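PDB 5LKB: glutathione S-transferase omega-like 2 from Saccharomyces cerevisiae, which acts as a glutathione-dependent thiol transferase, dehydroascorbate reductase and dimethylarsinic acid reductase, and reacts with glutathionyl-(hydro)quinones. Local coordinates for residues P47-T52 against F156-L161. Residues are numbered along the deposited sequence; the frame is centred on the assembly and turned at random.
Sequences PWAHRT and FTVPVL
Ala-49 O is the best-held polar atom; within 47-52 it is gripped by two donors, both from Thr-52. The hydroxyl OG1 of Thr-52 reaches Ala-49 O at 2.8 Å, in the carbonyl plane and on a lone pair, with a C=O...donor angle of 136°; the backbone N of Thr-52 adds a weak bond to Ala-49 O at 2.9 Å. A chi1 of 72° allows this, tucking OG1 between the residue's own N and C, and sets CG2 anti to the carbonyl carbon. That methyl meets Pro-159 obliquely, CG2 of Thr-52 lying 4.0 Å from Pro-159 CG. An alanine in place of Thr-52 would probably loosen the grip on Ala-49 O and weaken the packing against the proline, since both hydroxyl and methyl would be gone.

No hydrogen bond crosses between 47-52 and 156-161; what joins them is van der Waals contact, mostly carbon on carbon. Pro-159 turns one face of its ring to the helix, with Ala-49 CA over it, displaced toward CB, CG and CD: CD comes 3.7 Å from Ala-49 N, and CB 3.8 Å from Ala-49 CA. Ala-49 CB points toward the loop and sits 3.9 Å from Pro-159 CB, while Val-158 CG2 flanks the same methyl. The alpha carbons of Ala-49 and Pro-159 are only 4.6 Å apart, an approach in keeping with the small side chain.

The peptide before Pro-159 is cis, the hallmark cis-proline of the thioredoxin fold, and Val-158 just before it binds glutathione. The contact sets this loop against the first turns of the helix that follows the nucleophile Cys-46. Ile-177 of helix 174-182 touches both Thr-52 and Pro-159, helix 285-304 packs on Pro-47 and His-50, and strand 160-163 runs on from the proline between strands 38-42 and 168-171.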
loop_
_atom_site.group_PDB
_atom_site.type_symbol
_atom_site.label_atom_id
_atom_site.label_comp_id
_atom_site.label_asym_id
_atom_site.label_seq_id
_atom_site.Cartn_x
_atom_site.Cartn_y
_atom_site.Cartn_z
ATOM N N PRO A 47 -8.582 -4.245 -16.831
ATOM C CA PRO A 47 -9.560 -5.215 -16.350
ATOM C C PRO A 47 -10.795 -5.309 -17.242
ATOM O O PRO A 47 -11.528 -6.304 -17.178
ATOM C CB PRO A 47 -9.919 -4.665 -14.950
ATOM C CG PRO A 47 -9.755 -3.218 -15.065
ATOM C CD PRO A 47 -8.538 -3.035 -15.941
ATOM N N TRP A 48 -11.063 -4.235 -17.979
ATOM C CA TRP A 48 -12.192 -4.224 -18.910
ATOM C C TRP A 48 -11.871 -5.139 -20.083
ATOM O O TRP A 48 -12.668 -6.031 -20.448
ATOM C CB TRP A 48 -12.448 -2.752 -19.317
ATOM C CG TRP A 48 -12.484 -1.755 -18.189
ATOM C CD1 TRP A 48 -11.484 -0.899 -17.845
ATOM C CD2 TRP A 48 -13.494 -1.601 -17.171
ATOM N NE1 TRP A 48 -11.795 -0.221 -16.703
ATOM C CE2 TRP A 48 -13.042 -0.605 -16.283
ATOM C CE3 TRP A 48 -14.752 -2.164 -16.954
ATOM C CZ2 TRP A 48 -13.797 -0.177 -15.210
ATOM C CZ3 TRP A 48 -15.506 -1.733 -15.912
ATOM C CH2 TRP A 48 -15.019 -0.735 -15.030
ATOM N N ALA A 49 -10.699 -4.925 -20.693
ATOM C CA ALA A 49 -10.254 -5.803 -21.777
ATOM C C ALA A 49 -10.070 -7.231 -21.293
ATOM O O ALA A 49 -10.324 -8.194 -22.021
ATOM C CB ALA A 49 -8.963 -5.250 -22.374
ATOM N N HIS A 50 -9.624 -7.408 -20.041
ATOM C CA HIS A 50 -9.426 -8.736 -19.513
ATOM C C HIS A 50 -10.735 -9.532 -19.565
ATOM O O HIS A 50 -10.723 -10.712 -19.778
ATOM C CB HIS A 50 -8.805 -8.640 -18.101
ATOM C CG HIS A 50 -8.264 -9.926 -17.553
ATOM N ND1 HIS A 50 -7.658 -9.991 -16.295
ATOM C CD2 HIS A 50 -8.154 -11.155 -18.100
ATOM C CE1 HIS A 50 -7.231 -11.223 -16.106
ATOM N NE2 HIS A 50 -7.509 -11.946 -17.189
ATOM N N ARG A 51 -11.881 -8.886 -19.337
ATOM C CA ARG A 51 -13.160 -9.580 -19.399
ATOM C C ARG A 51 -13.300 -10.279 -20.715
ATOM O O ARG A 51 -13.776 -11.403 -20.749
ATOM C CB ARG A 51 -14.320 -8.593 -19.286
ATOM C CG ARG A 51 -14.407 -7.730 -17.996
ATOM C CD ARG A 51 -15.413 -6.641 -18.263
ATOM N NE ARG A 51 -15.929 -6.053 -17.036
ATOM C CZ ARG A 51 -16.940 -5.205 -17.002
ATOM N NH1 ARG A 51 -17.557 -4.887 -18.152
ATOM N NH2 ARG A 51 -17.348 -4.723 -15.848
ATOM N N THR A 52 -12.878 -9.614 -21.775
ATOM C CA THR A 52 -13.086 -10.158 -23.114
ATOM C C THR A 52 -12.137 -11.306 -23.407
ATOM O O THR A 52 -12.508 -12.221 -24.150
ATOM C CB THR A 52 -13.001 -9.056 -24.176
ATOM O OG1 THR A 52 -11.687 -8.579 -24.397
ATOM C CG2 THR A 52 -13.869 -7.876 -23.842
ATOM N N PHE A 156 -9.005 6.850 -26.535
ATOM C CA PHE A 156 -8.785 5.714 -27.408
ATOM C C PHE A 156 -8.634 4.448 -26.551
ATOM O O PHE A 156 -7.527 3.948 -26.306
ATOM C CB PHE A 156 -7.535 5.939 -28.249
ATOM C CG PHE A 156 -7.491 7.253 -28.923
ATOM C CD1 PHE A 156 -8.382 7.537 -29.936
ATOM C CD2 PHE A 156 -6.553 8.198 -28.587
ATOM C CE1 PHE A 156 -8.351 8.765 -30.561
ATOM C CE2 PHE A 156 -6.513 9.423 -29.232
ATOM C CZ PHE A 156 -7.417 9.689 -30.241
ATOM N N THR A 157 -9.756 3.944 -26.064
ATOM C CA THR A 157 -9.749 2.929 -25.012
ATOM C C THR A 157 -9.616 1.525 -25.580
ATOM O O THR A 157 -9.892 1.267 -26.760
ATOM C CB THR A 157 -11.038 2.996 -24.190
ATOM O OG1 THR A 157 -12.182 2.959 -25.073
ATOM C CG2 THR A 157 -11.109 4.270 -23.368
ATOM N N VAL A 158 -9.120 0.604 -24.717
ATOM C CA VAL A 158 -9.240 -0.850 -24.945
ATOM C C VAL A 158 -10.374 -1.382 -24.087
ATOM O O VAL A 158 -10.703 -0.791 -23.077
ATOM C CB VAL A 158 -7.920 -1.627 -24.678
ATOM C CG1 VAL A 158 -6.878 -1.219 -25.684
ATOM C CG2 VAL A 158 -7.408 -1.344 -23.245
ATOM N N PRO A 159 -10.975 -2.503 -24.455
ATOM C CA PRO A 159 -10.786 -3.368 -25.624
ATOM C C PRO A 159 -11.468 -2.800 -26.882
ATOM O O PRO A 159 -12.434 -2.018 -26.779
ATOM C CB PRO A 159 -11.514 -4.641 -25.208
ATOM C CG PRO A 159 -12.583 -4.183 -24.404
ATOM C CD PRO A 159 -12.060 -3.036 -23.621
ATOM N N VAL A 160 -11.010 -3.264 -28.040
ATOM C CA VAL A 160 -11.635 -2.937 -29.315
ATOM C C VAL A 160 -11.962 -4.232 -30.035
ATOM O O VAL A 160 -11.076 -5.066 -30.256
ATOM C CB VAL A 160 -10.716 -2.052 -30.154
ATOM C CG1 VAL A 160 -11.276 -1.906 -31.578
ATOM C CG2 VAL A 160 -10.551 -0.663 -29.522
ATOM N N LEU A 161 -13.237 -4.393 -30.419
ATOM C CA LEU A 161 -13.675 -5.495 -31.286
ATOM C C LEU A 161 -13.834 -4.930 -32.711
ATOM O O LEU A 161 -14.622 -4.006 -32.934
ATOM C CB LEU A 161 -14.962 -6.115 -30.769
ATOM C CG LEU A 161 -15.546 -7.228 -31.633
ATOM C CD1 LEU A 161 -14.606 -8.439 -31.649
ATOM C CD2 LEU A 161 -16.917 -7.605 -31.132
#